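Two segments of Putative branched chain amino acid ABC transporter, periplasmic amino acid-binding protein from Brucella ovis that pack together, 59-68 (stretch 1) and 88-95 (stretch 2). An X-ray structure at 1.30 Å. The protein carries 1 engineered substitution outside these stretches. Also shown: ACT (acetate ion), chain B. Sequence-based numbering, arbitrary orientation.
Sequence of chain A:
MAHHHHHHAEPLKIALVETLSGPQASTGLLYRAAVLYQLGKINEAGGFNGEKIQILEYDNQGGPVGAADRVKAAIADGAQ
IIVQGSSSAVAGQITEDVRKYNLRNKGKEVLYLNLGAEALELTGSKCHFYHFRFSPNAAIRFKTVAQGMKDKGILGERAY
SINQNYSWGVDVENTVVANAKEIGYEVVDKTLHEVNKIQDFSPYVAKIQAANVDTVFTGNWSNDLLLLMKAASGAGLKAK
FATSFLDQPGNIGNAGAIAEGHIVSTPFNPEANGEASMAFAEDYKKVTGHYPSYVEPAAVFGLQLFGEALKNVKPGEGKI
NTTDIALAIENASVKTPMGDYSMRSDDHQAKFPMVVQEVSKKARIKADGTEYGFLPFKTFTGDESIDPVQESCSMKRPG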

# COMPACT_ATOMS: atom_id res chain seq x y z
N ASP A 59 16.85 8.95 4.42
CA ASP A 59 16.88 7.63 5.04
C ASP A 59 16.47 7.76 6.50
O ASP A 59 17.18 8.33 7.31
N ASN A 60 15.29 7.24 6.82
CA ASN A 60 14.76 7.29 8.17
C ASN A 60 15.04 5.97 8.88
O ASN A 60 14.41 4.95 8.58
N GLN A 61 15.96 6.00 9.84
CA GLN A 61 16.35 4.80 10.57
C GLN A 61 15.68 4.72 11.93
O GLN A 61 15.90 3.77 12.67
N GLY A 62 14.87 5.72 12.25
CA GLY A 62 14.36 5.86 13.60
C GLY A 62 12.86 5.87 13.78
O GLY A 62 12.36 6.47 14.73
N GLY A 63 12.12 5.19 12.89
CA GLY A 63 10.68 5.08 13.06
C GLY A 63 9.99 6.43 13.11
O GLY A 63 10.41 7.36 12.44
N PRO A 64 8.92 6.55 13.91
CA PRO A 64 8.19 7.82 13.99
C PRO A 64 9.03 9.00 14.50
O PRO A 64 8.90 10.11 13.98
N VAL A 65 9.90 8.77 15.48
CA VAL A 65 10.78 9.82 15.98
C VAL A 65 11.72 10.31 14.87
O VAL A 65 11.89 11.51 14.66
N GLY A 66 12.31 9.36 14.15
CA GLY A 66 13.16 9.70 13.03
C GLY A 66 12.42 10.47 11.96
O GLY A 66 12.94 11.43 11.38
N ALA A 67 11.19 10.07 11.69
CA ALA A 67 10.39 10.69 10.65
C ALA A 67 10.13 12.17 10.92
O ALA A 67 10.16 12.99 10.00
N ALA A 68 9.85 12.53 12.17
CA ALA A 68 9.59 13.92 12.51
C ALA A 68 10.81 14.78 12.18
O ALA A 68 10.70 15.87 11.62
N SER A 88 2.47 2.67 8.76
CA SER A 88 1.42 3.55 9.25
C SER A 88 1.78 4.25 10.55
O SER A 88 1.22 5.28 10.87
N ALA A 89 2.70 3.67 11.31
CA ALA A 89 3.16 4.33 12.53
C ALA A 89 3.91 5.60 12.15
O ALA A 89 3.69 6.68 12.70
N VAL A 90 4.80 5.47 11.17
CA VAL A 90 5.50 6.63 10.63
C VAL A 90 4.53 7.60 9.96
O VAL A 90 4.62 8.82 10.17
N ALA A 91 3.60 7.08 9.17
CA ALA A 91 2.64 7.93 8.46
C ALA A 91 1.79 8.77 9.40
O ALA A 91 1.47 9.92 9.10
N GLY A 92 1.40 8.19 10.54
CA GLY A 92 0.62 8.91 11.54
C GLY A 92 1.36 10.15 12.02
O GLY A 92 0.77 11.21 12.22
N GLN A 93 2.67 10.01 12.19
CA GLN A 93 3.51 11.14 12.59
C GLN A 93 3.66 12.14 11.45
O GLN A 93 3.50 13.36 11.65
N ILE A 94 4.00 11.66 10.25
CA ILE A 94 4.20 12.55 9.11
C ILE A 94 2.95 13.37 8.83
O ILE A 94 3.01 14.59 8.67
N THR A 95 1.80 12.70 8.80
CA THR A 95 0.59 13.41 8.43
C THR A 95 0.25 14.53 9.43
O THR A 95 -0.18 15.61 9.02

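Two helices that run in roughly the same direction can pack by fitting small residues of one against larger side chains of the other, and in this pair from a periplasmic amino acid-binding protein Ala67 and Ala68 meet Val90, Gln93 and Ile94. The axes approach to 8.3 Å at an angle of 33°, and no hydrogen bond crosses the interface; its 297 Å² of buried surface rests on shape and apolar contact, while the amide of Asn60 and the Gln61-Asp59 pair find polar partners within their own segment.

Stretch 1 begins with polar residues that organise the approach to its helix. Asp59 lies out of reach of stretch 2, its side chain in the t rotamer, and its OD1 accepts a hydrogen bond of 2.9 Å from Gln61 NE2. Asn60 points toward the partner with chi1 t, yet its amide serves its own segment: OD1 accepts from Gly62 N at 3.0 Å, and ND2 donates to Gly63 O at 2.9 Å. With both ends of the amide engaged locally, Asn60 meets the other helix through a van der Waals contact, Asn60 ND2 to Val90 CG2 at 4.1 Å. Gln61, m at both chi1 and chi2, makes no contact across the gap.

Gly63 adopts a positive phi, a conformation that favours glycine, and its backbone packs directly against a valine methyl, with Gly63 C 3.6 Å from Val90 CG2. The next residue, Pro64, is covered most extensively within stretch 1. Although its CA-to-CB bond points sideways, its ring reaches three neighbours: Pro64 CG lies 4.1 Å from Ala89 CB, Pro64 CD is 4.2 Å from Val90 CG2, and Pro64 CB is 4.3 Å from Gln93 CB. Its carbonyl contributes as well, for Pro64 O sits 3.5 Å from Gln93 CG. Gln93 points toward stretch 1 with chi1 t and chi2 p, so that its aliphatic portion lines the contact while NE2 finds a hydrogen-bond partner just beyond the stretches.

Val65 turns away and Gly66 makes no contact. One turn after Pro64, the methyl of Ala67 points in and lies 3.6 Å, CB to CG1, from Val90, whose t rotamer thus places CG2 near Gly63 and Pro64 and CG1 against Ala67. The same Ala67 CB is 4.1 Å from CG1 of Ile94, an m, t rotamer whose end comes nearer than its sideways CA-to-CB bond suggests. Ala68 closes the stretch, with its CB 4.2 Å from Gln93 CG.

Ser88 has no contact with stretch 1; away from the interface it binds the acetate, probably from the crystallisation liquor, through hydrogen bonds from Ser88 N to acetate O at 2.8 Å and from Ser88 OG to acetate OXT at 2.6 Å.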

# COMPACT_ATOMS: atom_id res chain seq x y z
CB ASP A 59 18.29 7.07 4.91
CG ASP A 59 18.44 5.65 5.42
OD1 ASP A 59 17.43 5.00 5.77
OD2 ASP A 59 19.60 5.17 5.44
CB ASN A 60 13.26 7.56 8.18
CG ASN A 60 12.67 7.51 9.57
OD1 ASN A 60 13.39 7.76 10.55
ND2 ASN A 60 11.40 7.15 9.68
CB GLN A 61 17.87 4.78 10.74
CG GLN A 61 18.59 4.55 9.44
CD GLN A 61 18.46 3.12 8.97
OE1 GLN A 61 18.66 2.18 9.74
NE2 GLN A 61 18.10 2.94 7.70
CB PRO A 64 7.05 7.50 14.95
CG PRO A 64 6.81 6.03 14.74
CD PRO A 64 8.19 5.45 14.57
CB VAL A 65 11.60 9.34 17.20
CG1 VAL A 65 12.70 10.35 17.54
CG2 VAL A 65 10.69 9.12 18.39
CB ALA A 67 9.08 9.94 10.47
CB ALA A 68 9.19 14.05 13.98
CB SER A 88 0.10 2.80 9.41
OG SER A 88 -0.46 2.50 8.14
CB ALA A 89 4.04 3.40 13.35
CB VAL A 90 6.61 6.20 9.65
CG1 VAL A 90 7.12 7.39 8.86
CG2 VAL A 90 7.76 5.52 10.41
CB ALA A 91 1.75 7.09 7.57
CB GLN A 93 4.88 10.63 13.02
CG GLN A 93 5.75 11.71 13.64
CD GLN A 93 5.17 12.21 14.95
OE1 GLN A 93 4.69 11.43 15.78
NE2 GLN A 93 5.21 13.52 15.15
CB ILE A 94 4.61 11.78 7.83
CG1 ILE A 94 6.02 11.19 8.00
CG2 ILE A 94 4.58 12.69 6.60
CD1 ILE A 94 6.48 10.38 6.80
CB THR A 95 -0.60 12.45 8.19
OG1 THR A 95 -1.49 13.07 7.26
CG2 THR A 95 -1.37 12.12 9.48
C ACT B . 1.29 -0.29 7.20
O ACT B . 1.83 -0.04 8.30
OXT ACT B . 0.63 0.63 6.67
CH3 ACT B . 1.45 -1.63 6.55